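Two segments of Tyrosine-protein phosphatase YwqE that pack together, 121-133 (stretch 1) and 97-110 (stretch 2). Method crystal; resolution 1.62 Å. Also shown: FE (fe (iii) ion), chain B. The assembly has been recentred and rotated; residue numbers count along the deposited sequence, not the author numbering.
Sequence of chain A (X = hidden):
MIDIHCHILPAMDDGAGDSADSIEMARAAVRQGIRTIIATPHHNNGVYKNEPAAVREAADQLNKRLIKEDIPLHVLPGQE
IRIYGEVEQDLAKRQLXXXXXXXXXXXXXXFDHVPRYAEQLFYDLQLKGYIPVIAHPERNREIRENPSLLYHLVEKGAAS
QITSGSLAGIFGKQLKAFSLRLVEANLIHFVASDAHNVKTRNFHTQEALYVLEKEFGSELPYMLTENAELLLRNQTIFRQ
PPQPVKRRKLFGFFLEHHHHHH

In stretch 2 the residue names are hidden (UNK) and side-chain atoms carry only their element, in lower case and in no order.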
ATOM      1  N   LEU A 121     -17.081  -2.860  -8.702  1.00 22.54           N
ATOM      2  CA  LEU A 121     -15.928  -2.088  -9.192  1.00 21.66           C
ATOM      3  C   LEU A 121     -14.717  -2.966  -9.450  1.00 21.63           C
ATOM      4  O   LEU A 121     -14.064  -2.848 -10.491  1.00 21.26           O
ATOM      5  CB  LEU A 121     -15.557  -0.966  -8.217  1.00 21.88           C
ATOM      6  CG  LEU A 121     -14.279  -0.162  -8.537  1.00 21.38           C
ATOM      7  CD1 LEU A 121     -14.381   0.559  -9.865  1.00 20.52           C
ATOM      8  CD2 LEU A 121     -14.015   0.809  -7.427  1.00 20.96           C
ATOM      9  N   PHE A 122     -14.416  -3.837  -8.489  1.00 20.82           N
ATOM     10  CA  PHE A 122     -13.250  -4.702  -8.572  1.00 20.81           C
ATOM     11  C   PHE A 122     -13.393  -5.711  -9.716  1.00 20.75           C
ATOM     12  O   PHE A 122     -12.404  -6.081 -10.373  1.00 20.33           O
ATOM     13  CB  PHE A 122     -13.024  -5.396  -7.219  1.00 19.89           C
ATOM     14  CG  PHE A 122     -12.486  -4.475  -6.129  1.00 19.27           C
ATOM     15  CD1 PHE A 122     -12.402  -3.092  -6.312  1.00 17.61           C
ATOM     16  CD2 PHE A 122     -12.086  -5.007  -4.909  1.00 18.92           C
ATOM     17  CE1 PHE A 122     -11.908  -2.248  -5.316  1.00 18.42           C
ATOM     18  CE2 PHE A 122     -11.600  -4.166  -3.894  1.00 17.05           C
ATOM     19  CZ  PHE A 122     -11.510  -2.798  -4.099  1.00 15.24           C
ATOM     20  N   TYR A 123     -14.631  -6.163  -9.940  1.00 20.94           N
ATOM     21  CA  TYR A 123     -14.929  -7.071 -11.046  1.00 21.55           C
ATOM     22  C   TYR A 123     -14.677  -6.381 -12.385  1.00 21.16           C
ATOM     23  O   TYR A 123     -14.027  -6.941 -13.285  1.00 21.19           O
ATOM     24  CB  TYR A 123     -16.378  -7.555 -10.970  1.00 21.82           C
ATOM     25  CG  TYR A 123     -16.762  -8.427 -12.139  1.00 24.48           C
ATOM     26  CD1 TYR A 123     -16.437  -9.783 -12.162  1.00 25.59           C
ATOM     27  CD2 TYR A 123     -17.425  -7.890 -13.233  1.00 27.41           C
ATOM     28  CE1 TYR A 123     -16.779 -10.588 -13.245  1.00 27.49           C
ATOM     29  CE2 TYR A 123     -17.767  -8.678 -14.316  1.00 27.94           C
ATOM     30  CZ  TYR A 123     -17.442 -10.021 -14.318  1.00 28.05           C
ATOM     31  OH  TYR A 123     -17.791 -10.798 -15.406  1.00 30.37           O
ATOM     32  N   ASP A 124     -15.178  -5.157 -12.484  1.00 20.54           N
ATOM     33  CA  ASP A 124     -15.009  -4.330 -13.663  1.00 20.64           C
ATOM     34  C   ASP A 124     -13.527  -4.093 -13.945  1.00 20.46           C
ATOM     35  O   ASP A 124     -13.079  -4.241 -15.086  1.00 20.03           O
ATOM     36  CB  ASP A 124     -15.754  -3.006 -13.493  1.00 21.11           C
ATOM     37  CG  ASP A 124     -17.271  -3.176 -13.479  1.00 22.89           C
ATOM     38  OD1 ASP A 124     -17.777  -4.246 -13.898  1.00 25.57           O
ATOM     39  OD2 ASP A 124     -17.956  -2.224 -13.061  1.00 24.12           O
ATOM     40  N   LEU A 125     -12.752  -3.775 -12.905  1.00 19.62           N
ATOM     41  CA  LEU A 125     -11.322  -3.507 -13.096  1.00 18.80           C
ATOM     42  C   LEU A 125     -10.550  -4.735 -13.579  1.00 19.35           C
ATOM     43  O   LEU A 125      -9.693  -4.622 -14.452  1.00 18.87           O
ATOM     44  CB  LEU A 125     -10.693  -2.892 -11.828  1.00 18.96           C
ATOM     45  CG  LEU A 125     -11.182  -1.507 -11.389  1.00 18.52           C
ATOM     46  CD1 LEU A 125     -10.639  -1.191  -9.989  1.00 19.02           C
ATOM     47  CD2 LEU A 125     -10.794  -0.382 -12.373  1.00 17.84           C
ATOM     48  N   GLN A 126     -10.872  -5.910 -13.032  1.00 19.13           N
ATOM     49  CA  GLN A 126     -10.235  -7.150 -13.462  1.00 20.56           C
ATOM     50  C   GLN A 126     -10.521  -7.460 -14.921  1.00 20.78           C
ATOM     51  O   GLN A 126      -9.659  -7.976 -15.628  1.00 22.11           O
ATOM     52  CB  GLN A 126     -10.661  -8.327 -12.587  1.00 20.42           C
ATOM     53  CG  GLN A 126      -9.980  -8.366 -11.229  1.00 22.14           C
ATOM     54  CD  GLN A 126     -10.441  -9.550 -10.401  1.00 21.24           C
ATOM     55  OE1 GLN A 126      -9.957 -10.675 -10.569  1.00 22.04           O
ATOM     56  NE2 GLN A 126     -11.388  -9.304  -9.500  1.00 22.45           N
ATOM     57  N   LEU A 127     -11.744  -7.171 -15.353  1.00 21.77           N
ATOM     58  CA  LEU A 127     -12.127  -7.364 -16.754  1.00 21.67           C
ATOM     59  C   LEU A 127     -11.338  -6.453 -17.691  1.00 21.32           C
ATOM     60  O   LEU A 127     -11.158  -6.775 -18.863  1.00 20.78           O
ATOM     61  CB  LEU A 127     -13.629  -7.136 -16.941  1.00 22.69           C
ATOM     62  CG  LEU A 127     -14.625  -8.243 -16.574  1.00 25.01           C
ATOM     63  CD1 LEU A 127     -15.931  -7.968 -17.293  1.00 27.03           C
ATOM     64  CD2 LEU A 127     -14.136  -9.642 -16.931  1.00 26.11           C
ATOM     65  N   LYS A 128     -10.881  -5.325 -17.158  1.00 21.29           N
ATOM     66  CA  LYS A 128      -9.996  -4.399 -17.875  1.00 21.44           C
ATOM     67  C   LYS A 128      -8.516  -4.756 -17.701  1.00 21.05           C
ATOM     68  O   LYS A 128      -7.644  -4.127 -18.308  1.00 21.13           O
ATOM     69  CB  LYS A 128     -10.244  -2.953 -17.423  1.00 21.94           C
ATOM     70  CG  LYS A 128     -11.531  -2.323 -17.934  1.00 24.40           C
ATOM     71  CD  LYS A 128     -11.398  -1.847 -19.377  1.00 28.56           C
ATOM     72  CE  LYS A 128     -12.759  -1.497 -19.956  1.00 29.78           C
ATOM     73  NZ  LYS A 128     -13.525  -2.733 -20.285  1.00 30.84           N
ATOM     74  N   GLY A 129      -8.230  -5.752 -16.863  1.00 19.73           N
ATOM     75  CA  GLY A 129      -6.879  -6.267 -16.698  1.00 18.84           C
ATOM     76  C   GLY A 129      -6.143  -5.632 -15.530  1.00 18.68           C
ATOM     77  O   GLY A 129      -4.947  -5.835 -15.369  1.00 18.49           O
ATOM     78  N   TYR A 130      -6.860  -4.852 -14.735  1.00 19.00           N
ATOM     79  CA  TYR A 130      -6.314  -4.340 -13.463  1.00 18.85           C
ATOM     80  C   TYR A 130      -6.466  -5.330 -12.299  1.00 19.09           C
ATOM     81  O   TYR A 130      -7.317  -6.232 -12.321  1.00 18.88           O
ATOM     82  CB  TYR A 130      -6.977  -3.016 -13.093  1.00 18.62           C
ATOM     83  CG  TYR A 130      -6.544  -1.832 -13.941  1.00 20.36           C
ATOM     84  CD1 TYR A 130      -5.375  -1.124 -13.630  1.00 20.57           C
ATOM     85  CD2 TYR A 130      -7.300  -1.414 -15.046  1.00 21.83           C
ATOM     86  CE1 TYR A 130      -4.964  -0.041 -14.388  1.00 22.69           C
ATOM     87  CE2 TYR A 130      -6.891  -0.319 -15.820  1.00 23.57           C
ATOM     88  CZ  TYR A 130      -5.721   0.353 -15.487  1.00 24.27           C
ATOM     89  OH  TYR A 130      -5.299   1.438 -16.236  1.00 27.41           O
ATOM     90  N   ILE A 131      -5.624  -5.157 -11.284  1.00 17.39           N
ATOM     91  CA  ILE A 131      -5.758  -5.888 -10.035  1.00 16.82           C
ATOM     92  C   ILE A 131      -5.896  -4.833  -8.944  1.00 16.46           C
ATOM     93  O   ILE A 131      -4.957  -4.069  -8.697  1.00 15.72           O
ATOM     94  CB  ILE A 131      -4.559  -6.833  -9.771  1.00 16.95           C
ATOM     95  CG1 ILE A 131      -4.500  -7.943 -10.828  1.00 18.43           C
ATOM     96  CG2 ILE A 131      -4.692  -7.465  -8.386  1.00 16.73           C
ATOM     97  CD1 ILE A 131      -3.323  -8.922 -10.669  1.00 22.18           C
ATOM     98  N   PRO A 132      -7.085  -4.744  -8.312  1.00 15.69           N
ATOM     99  CA  PRO A 132      -7.234  -3.787  -7.220  1.00 14.67           C
ATOM    100  C   PRO A 132      -6.516  -4.307  -5.982  1.00 13.48           C
ATOM    101  O   PRO A 132      -6.637  -5.494  -5.654  1.00 13.20           O
ATOM    102  CB  PRO A 132      -8.755  -3.735  -6.975  1.00 14.57           C
ATOM    103  CG  PRO A 132      -9.276  -5.029  -7.520  1.00 17.44           C
ATOM    104  CD  PRO A 132      -8.344  -5.442  -8.637  1.00 15.76           C
ATOM    105  N   VAL A 133      -5.755  -3.422  -5.341  1.00 11.77           N
ATOM    106  CA  VAL A 133      -5.072  -3.722  -4.087  1.00 11.25           C
ATOM    107  C   VAL A 133      -5.715  -2.901  -2.997  1.00 10.18           C
ATOM    108  O   VAL A 133      -5.636  -1.659  -3.012  1.00 10.69           O
ATOM    109  CB  VAL A 133      -3.577  -3.388  -4.164  1.00 10.27           C
ATOM    110  CG1 VAL A 133      -2.876  -3.793  -2.838  1.00 10.87           C
ATOM    111  CG2 VAL A 133      -2.933  -4.159  -5.334  1.00 11.61           C
ATOM    112  N   UNK A  97      -3.532   7.487 -11.164  1.00 16.09           N
ATOM    113  CA  UNK A  97      -2.327   6.690 -11.352  1.00 14.84           C
ATOM    114  C   UNK A  97      -2.498   5.322 -10.723  1.00 14.25           C
ATOM    115  O   UNK A  97      -3.018   5.201  -9.603  1.00 14.55           O
ATOM    116  c   UNK A  97      -0.524   8.641 -11.287  1.00 14.99           C
ATOM    117  c   UNK A  97       0.067   8.348 -12.678  1.00 14.65           C
ATOM    118  c   UNK A  97       0.546   9.189 -10.389  1.00 14.35           C
ATOM    119  c   UNK A  97      -1.121   7.374 -10.685  1.00 14.29           C
ATOM    120  N   UNK A  98      -2.075   4.288 -11.441  1.00 12.95           N
ATOM    121  CA  UNK A  98      -1.880   2.995 -10.820  1.00 12.55           C
ATOM    122  C   UNK A  98      -0.464   2.973 -10.243  1.00 12.06           C
ATOM    123  O   UNK A  98       0.294   3.933 -10.417  1.00 12.18           O
ATOM    124  c   UNK A  98      -2.105   1.859 -11.813  1.00 12.70           C
ATOM    125  o   UNK A  98      -1.227   2.002 -12.921  1.00 14.00           O
ATOM    126  N   UNK A  99      -0.138   1.912  -9.513  1.00 11.36           N
ATOM    127  CA  UNK A  99       1.151   1.836  -8.828  1.00 10.60           C
ATOM    128  C   UNK A  99       2.242   1.637  -9.868  1.00 10.32           C
ATOM    129  O   UNK A  99       2.256   0.638 -10.563  1.00 10.51           O
ATOM    130  c   UNK A  99       0.073  -0.426  -5.825  1.00 10.83           C
ATOM    131  c   UNK A  99       1.136   0.693  -7.790  1.00 10.21           C
ATOM    132  c   UNK A  99       0.105   0.827  -6.644  1.00  9.44           C
ATOM    133  c   UNK A  99       0.434   2.056  -5.754  1.00 10.27           C
ATOM    134  N   UNK A 100       3.151   2.609  -9.973  1.00 10.74           N
ATOM    135  CA  UNK A 100       4.201   2.570 -10.970  1.00 11.04           C
ATOM    136  C   UNK A 100       3.675   2.291 -12.379  1.00 11.75           C
ATOM    137  O   UNK A 100       4.325   1.602 -13.169  1.00 11.93           O
ATOM    138  c   UNK A 100       5.287   1.542 -10.589  1.00 11.11           C
ATOM    139  o   UNK A 100       6.887   2.777 -11.825  1.00 13.76           O
ATOM    140  n   UNK A 100       7.169   0.550 -11.770  1.00 11.97           N
ATOM    141  c   UNK A 100       6.525   1.677 -11.449  1.00 12.66           C
ATOM    142  N   UNK A 101       2.483   2.802 -12.676  1.00 12.80           N
ATOM    143  CA  UNK A 101       1.869   2.607 -14.005  1.00 14.25           C
ATOM    144  C   UNK A 101       1.642   1.135 -14.376  1.00 14.32           C
ATOM    145  O   UNK A 101       1.521   0.800 -15.555  1.00 16.08           O
ATOM    146  o   UNK A 101       3.916   5.340 -15.004  1.00 17.35           O
ATOM    147  c   UNK A 101       2.788   4.792 -14.921  1.00 17.40           C
ATOM    148  o   UNK A 101       1.733   5.434 -14.677  1.00 19.51           O
ATOM    149  c   UNK A 101       2.721   3.297 -15.091  1.00 14.27           C
ATOM    150  N   UNK A 102       1.591   0.253 -13.382  1.00 13.01           N
ATOM    151  CA  UNK A 102       1.317  -1.165 -13.607  1.00 12.51           C
ATOM    152  C   UNK A 102      -0.177  -1.454 -13.542  1.00 12.40           C
ATOM    153  O   UNK A 102      -0.982  -0.548 -13.398  1.00 12.50           O
ATOM    154  c   UNK A 102       3.491  -1.725 -12.459  1.00 13.60           C
ATOM    155  o   UNK A 102       1.341  -1.839 -11.277  1.00 12.87           O
ATOM    156  c   UNK A 102       1.996  -2.046 -12.549  1.00 12.30           C
ATOM    157  N   UNK A 103      -0.530  -2.735 -13.615  1.00 12.45           N
ATOM    158  CA  UNK A 103      -1.921  -3.149 -13.513  1.00 13.27           C
ATOM    159  C   UNK A 103      -2.461  -3.084 -12.095  1.00 13.30           C
ATOM    160  O   UNK A 103      -3.646  -3.302 -11.895  1.00 13.54           O
ATOM    161  c   UNK A 103      -1.820  -7.023 -13.732  1.00 20.34           C
ATOM    162  n   UNK A 103      -1.303  -8.477 -15.639  1.00 25.70           N
ATOM    163  c   UNK A 103      -2.093  -4.565 -14.044  1.00 13.46           C
ATOM    164  c   UNK A 103      -1.589  -5.662 -13.123  1.00 16.45           C
ATOM    165  c   UNK A 103      -0.858  -7.278 -14.854  1.00 23.04           C
ATOM    166  N   UNK A 104      -1.589  -2.821 -11.122  1.00 12.40           N
ATOM    167  CA  UNK A 104      -1.994  -2.793  -9.712  1.00 12.64           C
ATOM    168  C   UNK A 104      -2.401  -1.390  -9.300  1.00 12.44           C
ATOM    169  O   UNK A 104      -1.674  -0.433  -9.534  1.00 13.69           O
ATOM    170  c   UNK A 104      -1.172  -5.779  -8.468  1.00 12.45           C
ATOM    171  c   UNK A 104       0.048  -7.405  -9.750  1.00 14.60           C
ATOM    172  c   UNK A 104      -0.851  -3.304  -8.831  1.00 11.51           C
ATOM    173  o   UNK A 104       0.319  -8.717 -10.046  1.00 16.92           O
ATOM    174  c   UNK A 104      -0.518  -4.743  -9.127  1.00 11.65           C
ATOM    175  c   UNK A 104       0.402  -5.071 -10.130  1.00 12.43           C
ATOM    176  c   UNK A 104       0.698  -6.392 -10.434  1.00 11.98           C
ATOM    177  c   UNK A 104      -0.888  -7.105  -8.762  1.00 12.95           C
ATOM    178  N   UNK A 105      -3.575  -1.260  -8.691  1.00 12.47           N
ATOM    179  CA  UNK A 105      -4.085   0.044  -8.319  1.00 12.87           C
ATOM    180  C   UNK A 105      -4.434   0.007  -6.840  1.00 12.21           C
ATOM    181  O   UNK A 105      -5.050  -0.966  -6.383  1.00 12.48           O
ATOM    182  c   UNK A 105      -5.872   1.831  -8.783  1.00 15.68           C
ATOM    183  c   UNK A 105      -6.363  -0.621  -9.311  1.00 16.02           C
ATOM    184  c   UNK A 105      -5.309   0.476  -9.205  1.00 14.26           C
ATOM    185  c   UNK A 105      -6.982   2.351  -9.703  1.00 19.64           C
ATOM    186  N   UNK A 106      -3.999   1.030  -6.104  1.00 11.30           N
ATOM    187  CA  UNK A 106      -4.172   1.069  -4.640  1.00 10.95           C
ATOM    188  C   UNK A 106      -5.454   1.796  -4.282  1.00 10.82           C
ATOM    189  O   UNK A 106      -5.561   3.006  -4.448  1.00 11.50           O
ATOM    190  c   UNK A 106      -2.947   1.732  -3.983  1.00  9.91           C
ATOM    191  c   UNK A 106      -1.753   2.544  -1.944  1.00  8.87           C
ATOM    192  c   UNK A 106      -2.834   0.283  -1.917  1.00 11.48           C
ATOM    193  c   UNK A 106      -2.914   1.705  -2.445  1.00  9.58           C
ATOM    194  N   UNK A 107      -6.428   1.016  -3.818  1.00 11.41           N
ATOM    195  CA  UNK A 107      -7.763   1.503  -3.500  1.00 12.59           C
ATOM    196  C   UNK A 107      -7.963   1.407  -1.996  1.00 12.47           C
ATOM    197  O   UNK A 107      -7.773   0.338  -1.412  1.00 12.93           O
ATOM    198  c   UNK A 107      -8.622   0.672  -5.746  1.00 14.57           C
ATOM    199  c   UNK A 107      -8.830   0.643  -4.223  1.00 13.32           C
ATOM    200  c   UNK A 107     -10.266   1.090  -3.850  1.00 14.00           C
ATOM    201  c   UNK A 107      -8.769   2.026  -6.379  1.00 17.33           C
ATOM    202  N   UNK A 108      -8.368   2.519  -1.397  1.00 13.72           N
ATOM    203  CA  UNK A 108      -8.583   2.613   0.044  1.00 14.88           C
ATOM    204  C   UNK A 108     -10.065   2.797   0.316  1.00 15.89           C
ATOM    205  O   UNK A 108     -10.686   3.684  -0.263  1.00 16.01           O
ATOM    206  o   UNK A 108      -8.147   6.316   1.936  1.00 18.91           O
ATOM    207  c   UNK A 108      -7.671   5.371   2.595  1.00 16.81           C
ATOM    208  o   UNK A 108      -7.016   5.564   3.644  1.00 15.20           O
ATOM    209  c   UNK A 108      -7.877   3.950   2.117  1.00 15.48           C
ATOM    210  c   UNK A 108      -7.827   3.818   0.597  1.00 15.64           C
ATOM    211  N   UNK A 109     -10.603   1.956   1.197  1.00 16.59           N
ATOM    212  CA  UNK A 109     -11.973   2.106   1.719  1.00 17.59           C
ATOM    213  C   UNK A 109     -12.000   3.190   2.795  1.00 18.99           C
ATOM    214  O   UNK A 109     -11.044   3.356   3.533  1.00 19.69           O
ATOM    215  c   UNK A 109     -12.332  -2.779   0.992  1.00 14.58           C
ATOM    216  c   UNK A 109     -12.904  -1.295  -0.828  1.00 14.42           C
ATOM    217  c   UNK A 109     -12.267  -1.669   1.844  1.00 15.90           C
ATOM    218  c   UNK A 109     -12.468   0.788   2.338  1.00 16.71           C
ATOM    219  c   UNK A 109     -12.654  -2.590  -0.371  1.00 12.44           C
ATOM    220  c   UNK A 109     -12.520  -0.382   1.386  1.00 15.23           C
ATOM    221  c   UNK A 109     -12.848  -0.207   0.038  1.00 14.92           C
ATOM    222  N   UNK A 110     -13.122   3.916   2.911  1.00 20.54           N
ATOM    223  CA  UNK A 110     -13.301   4.739   4.097  1.00 21.25           C
ATOM    224  C   UNK A 110     -13.131   3.884   5.351  1.00 22.04           C
ATOM    225  O   UNK A 110     -13.432   2.690   5.331  1.00 22.08           O
ATOM    226  c   UNK A 110     -14.332   3.875   2.080  1.00 20.81           C
ATOM    227  c   UNK A 110     -15.399   4.259   3.060  1.00 20.92           C
ATOM    228  c   UNK A 110     -14.748   5.216   3.969  1.00 21.29           C
TER
HETATM  229 FE    FE B 263      -5.002   5.008   3.940  1.00 14.79          FE
HETATM  230  O   HOH W   1      -2.447   2.754 -15.322  1.00 29.25           O
HETATM  231  O   HOH W   2      -5.246   5.416   6.120  1.00 22.49           O
HETATM  232  O   HOH W   3      -2.971   4.704   4.036  1.00 13.34           O

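Position 97 carries four carbons forked at the second, too far from stretch 1 to touch it; the fork identifies L97. Position 98 has one carbon followed by one oxygen, and its CB lies 4.3 Å from CE1 of Y130, at the edge of that ring. This is S98; a water that donates to its OG also lies near Y130 OH. Position 99 again shows four carbons forked at the second; its CA-to-CB bond points toward stretch 1, but no atom comes within contact distance. It is L99. At position 100 the second of two carbons bears one oxygen and one nitrogen, an amide out of reach of stretch 1: N100. Position 101 has two carbons, the second with two oxygens, and its CA-to-CB bond points away from stretch 1; it is D101.

Position 102 has a CB bearing one oxygen and one carbon, which gives T102. Its side chain does not reach stretch 1 but braces the turn: T102 OG1 donates to L99 O (2.7 Å), while S98 OG donates to T102 O (2.6 Å).

Position 103 is a row of four carbons ending in nitrogen, with CB 3.4 Å from G129 O and the third carbon of the row against I131, so the aliphatic part makes the contact. The residue is K103, and its CD lies 3.9 Å from I131 CD1.

Position 104 has one carbon leading to a six-carbon ring that bears an oxygen, and the ring meets I131 and, at its edge, V133. It is Y104, with CE1 3.6 Å from I131 CD1 and CD1 3.9 Å from V133 CG2. Position 105 has four carbons forked at the first, one arm two carbons long; the short arm approaches L125 and Y130. This is I105, and its CG2 lies 4.5 Å from Y130 CD1. Position 106, four carbons forked at the second, places one tip near V133; it is L106, with CD1 4.2 Å from V133 CG1. Position 107 repeats the fork at the first carbon, its short arm at the edge of the F122 ring: I107, with CG2 4.0 Å from F122 CE1.

Position 108 has three carbons, the third carrying two oxygens, and its CA-to-CB bond points away from stretch 1. It is E108, whose OE1 binds FE at 2.1 Å. Position 109 is one carbon and a plain six-carbon ring beside F122, hence F109, with CE1 3.9 Å from F122 CZ. At position 110 three carbons close a ring onto the backbone nitrogen, giving P110, out of reach of stretch 1.

The contact works as a parallel strand pairing. I131 N donates to K103 O (2.8 Å), I105 N to I131 O (3.1 Å), V133 N to I105 O (2.8 Å) and I107 N to V133 O (2.9 Å). P132 has no amide hydrogen to give, but the register asks none of it. Y104, L106, I131 and V133 share one face of the sheet; I105 and P132 lie on the opposite face, where I105 CG2 comes within 4.4 Å of L125 CD1. G129, with positive phi, is the first residue to leave helical phi/psi, in a Schellman motif, and the strand begins at I131.

Stretch 2 (97-110) LSLNDTKYILIEFP
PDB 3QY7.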